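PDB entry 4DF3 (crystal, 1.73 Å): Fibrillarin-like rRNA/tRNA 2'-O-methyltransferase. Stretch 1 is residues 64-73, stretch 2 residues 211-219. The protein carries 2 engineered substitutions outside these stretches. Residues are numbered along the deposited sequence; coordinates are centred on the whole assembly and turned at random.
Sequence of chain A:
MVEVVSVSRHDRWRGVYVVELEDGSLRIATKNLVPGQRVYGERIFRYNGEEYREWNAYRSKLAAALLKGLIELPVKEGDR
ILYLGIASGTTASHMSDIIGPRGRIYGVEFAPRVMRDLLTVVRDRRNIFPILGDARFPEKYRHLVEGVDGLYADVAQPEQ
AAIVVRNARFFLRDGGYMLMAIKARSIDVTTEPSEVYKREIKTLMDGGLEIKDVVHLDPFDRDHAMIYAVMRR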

# COMPACT_ATOMS: atom_id res chain seq x y z
N ALA A 64 1.95 8.20 -2.45
CA ALA A 64 1.86 8.96 -3.74
C ALA A 64 0.44 9.03 -4.31
O ALA A 64 -0.06 10.13 -4.75
CB ALA A 64 2.88 8.41 -4.78
N ALA A 65 -0.28 7.90 -4.23
CA ALA A 65 -1.62 7.89 -4.82
C ALA A 65 -2.55 8.84 -4.06
O ALA A 65 -3.39 9.54 -4.70
CB ALA A 65 -2.19 6.50 -4.87
N LEU A 66 -2.38 8.91 -2.73
CA LEU A 66 -3.26 9.83 -1.93
C LEU A 66 -2.95 11.28 -2.30
O LEU A 66 -3.87 12.06 -2.54
CB LEU A 66 -3.02 9.64 -0.41
CG LEU A 66 -3.47 8.25 0.08
CD1 LEU A 66 -3.06 8.09 1.60
CD2 LEU A 66 -4.99 8.11 0.01
N LEU A 67 -1.67 11.59 -2.40
CA LEU A 67 -1.25 12.98 -2.65
C LEU A 67 -1.57 13.39 -4.10
O LEU A 67 -1.67 14.59 -4.39
CB LEU A 67 0.23 13.19 -2.34
CG LEU A 67 0.65 13.06 -0.86
CD1 LEU A 67 2.08 13.42 -0.64
CD2 LEU A 67 -0.28 13.85 0.00
N LYS A 68 -1.74 12.40 -5.00
CA LYS A 68 -2.17 12.65 -6.37
C LYS A 68 -3.72 12.64 -6.54
O LYS A 68 -4.26 12.64 -7.66
CB LYS A 68 -1.49 11.63 -7.31
CG LYS A 68 0.06 11.91 -7.47
CD LYS A 68 0.46 13.34 -7.79
CE LYS A 68 -0.23 13.86 -9.08
NZ LYS A 68 0.11 12.96 -10.26
N GLY A 69 -4.45 12.46 -5.46
CA GLY A 69 -5.93 12.64 -5.49
C GLY A 69 -6.73 11.35 -5.56
O GLY A 69 -7.92 11.36 -5.90
N LEU A 70 -6.12 10.22 -5.19
CA LEU A 70 -6.92 9.01 -5.09
C LEU A 70 -8.20 9.35 -4.25
O LEU A 70 -8.15 10.04 -3.23
CB LEU A 70 -6.06 7.88 -4.41
CG LEU A 70 -6.85 6.60 -4.12
CD1 LEU A 70 -7.33 5.90 -5.36
CD2 LEU A 70 -6.01 5.58 -3.34
N ILE A 71 -9.36 8.84 -4.69
CA ILE A 71 -10.66 9.37 -4.20
C ILE A 71 -10.91 9.18 -2.69
O ILE A 71 -11.66 9.98 -2.08
CB ILE A 71 -11.79 8.74 -5.10
CG1 ILE A 71 -13.18 9.38 -4.90
CG2 ILE A 71 -11.81 7.21 -4.98
CD1 ILE A 71 -14.12 9.07 -6.07
N GLU A 72 -10.30 8.13 -2.08
CA GLU A 72 -10.52 7.76 -0.63
C GLU A 72 -9.36 6.85 -0.30
O GLU A 72 -8.70 6.34 -1.25
CB GLU A 72 -11.85 7.04 -0.40
CG GLU A 72 -12.09 5.77 -1.14
CD GLU A 72 -13.50 5.60 -1.64
OE1 GLU A 72 -14.37 6.49 -1.47
OE2 GLU A 72 -13.74 4.57 -2.28
N LEU A 73 -9.09 6.73 1.00
CA LEU A 73 -8.16 5.73 1.49
C LEU A 73 -8.96 4.52 1.97
O LEU A 73 -9.53 4.56 3.02
CB LEU A 73 -7.35 6.28 2.65
CG LEU A 73 -6.40 5.31 3.38
CD1 LEU A 73 -5.48 4.69 2.34
CD2 LEU A 73 -5.63 5.99 4.49
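Stretch 2 (211-219) IKDVVHLDP

Stretch 2 lies on stretch 1 as an extended strand, residues 211-216, that ends in a non-strand segment with a cis peptide before Pro 219, and it meets the end of a helix and the loop behind it. The order of contacts runs in reverse: the helical residues of stretch 1 touch the end of stretch 2, and the later loop residues touch its beginning. Ala 64 and Leu 217 bring their CA atoms to 5.8 Å, Leu 70 and Val 215 to 6.1 Å.

At the start the rule is small against branched. Ala 64 CB lies 4.1 Å from Leu 217 CD2, and Ala 65 CB takes the same methyl at 3.8 Å while standing 3.8 Å from Val 215 CG2. Leu 217 CD2 comes to 3.5 Å from Ala 65 CA, close packing against the helix backbone. Leu 66 points away and Leu 67 is out of reach, so neither joins the contact.

Lys 68 curls through four m rotamers, and its NZ donates to two backbone carbonyls, His 216 O at 2.9 Å and Asp 218 O at 2.8 Å, so one ammonium group holds both the last strand residue and the segment after it. Gly 69 then closes the helix in a Schellman motif; its positive phi would jam a CB against the preceding carbonyl. The bond from Leu 70 N to Ala 65 O, 2.9 Å, completes the turn, beside which Val 215 CG1 packs 3.6 Å from Lys 68 O and 3.8 Å from Leu 70 N.

From Ile 71 on, the bonds that hold the two stretches together are polar. Ile 71 N makes a weak hydrogen bond to Asp 213 OD2 at 2.9 Å, and that carboxylate oxygen also lies 3.5 Å from Leu 70 CA. Finally, Glu 72 OE2 forms a salt bridge with Lys 212 NZ at 2.8 Å, reached by a lysine extended in four t rotamers.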

# COMPACT_ATOMS: atom_id res chain seq x y z
N ILE A 211 -13.45 -0.74 -11.92
CA ILE A 211 -12.48 0.29 -11.62
C ILE A 211 -13.17 1.52 -11.01
O ILE A 211 -14.07 2.10 -11.63
CB ILE A 211 -11.78 0.71 -12.89
CG1 ILE A 211 -11.16 -0.53 -13.62
CG2 ILE A 211 -10.68 1.70 -12.53
CD1 ILE A 211 -10.39 -1.46 -12.71
N LYS A 212 -12.77 1.93 -9.81
CA LYS A 212 -13.33 3.07 -9.15
C LYS A 212 -12.52 4.33 -9.35
O LYS A 212 -13.07 5.46 -9.37
CB LYS A 212 -13.48 2.77 -7.67
CG LYS A 212 -14.45 3.72 -6.96
CD LYS A 212 -14.89 3.27 -5.57
CE LYS A 212 -15.97 4.25 -5.10
NZ LYS A 212 -16.13 4.15 -3.66
N ASP A 213 -11.20 4.18 -9.45
CA ASP A 213 -10.33 5.36 -9.61
C ASP A 213 -8.98 4.90 -10.19
O ASP A 213 -8.60 3.72 -10.04
CB ASP A 213 -10.11 6.13 -8.29
CG ASP A 213 -9.71 7.59 -8.49
OD1 ASP A 213 -9.75 8.12 -9.61
OD2 ASP A 213 -9.26 8.23 -7.54
N VAL A 214 -8.31 5.82 -10.90
CA VAL A 214 -6.94 5.59 -11.35
C VAL A 214 -6.24 6.91 -11.24
O VAL A 214 -6.76 7.93 -11.75
CB VAL A 214 -6.81 5.09 -12.83
CG1 VAL A 214 -5.21 4.72 -13.21
CG2 VAL A 214 -7.64 3.86 -13.06
N VAL A 215 -5.08 6.94 -10.58
CA VAL A 215 -4.30 8.16 -10.57
C VAL A 215 -2.86 7.86 -10.99
O VAL A 215 -2.26 6.89 -10.53
CB VAL A 215 -4.30 8.98 -9.20
CG1 VAL A 215 -5.72 9.59 -8.91
CG2 VAL A 215 -3.69 8.16 -7.99
N HIS A 216 -2.32 8.71 -11.86
CA HIS A 216 -0.91 8.60 -12.14
C HIS A 216 -0.06 9.16 -10.97
O HIS A 216 -0.50 10.10 -10.29
CB HIS A 216 -0.58 9.28 -13.49
CG HIS A 216 0.76 8.86 -14.02
ND1 HIS A 216 1.93 9.48 -13.64
CD2 HIS A 216 1.13 7.86 -14.85
CE1 HIS A 216 2.96 8.85 -14.15
NE2 HIS A 216 2.50 7.90 -14.95
N LEU A 217 1.14 8.60 -10.75
CA LEU A 217 1.91 8.93 -9.57
C LEU A 217 3.01 9.96 -9.78
O LEU A 217 3.72 10.25 -8.87
CB LEU A 217 2.50 7.65 -8.94
CG LEU A 217 1.43 6.62 -8.60
CD1 LEU A 217 2.07 5.29 -7.97
CD2 LEU A 217 0.21 7.22 -7.70
N ASP A 218 3.13 10.50 -10.99
CA ASP A 218 4.19 11.45 -11.25
C ASP A 218 4.01 12.69 -10.36
O ASP A 218 2.88 13.12 -10.19
CB ASP A 218 4.11 11.88 -12.71
CG ASP A 218 5.10 12.96 -13.05
OD1 ASP A 218 6.25 12.59 -13.30
OD2 ASP A 218 4.75 14.13 -12.98
N PRO A 219 5.13 13.25 -9.79
CA PRO A 219 6.53 12.84 -9.94
C PRO A 219 7.03 11.94 -8.87
O PRO A 219 8.22 11.68 -8.81
CB PRO A 219 7.27 14.21 -9.81
CG PRO A 219 6.56 14.79 -8.55
CD PRO A 219 5.03 14.46 -8.93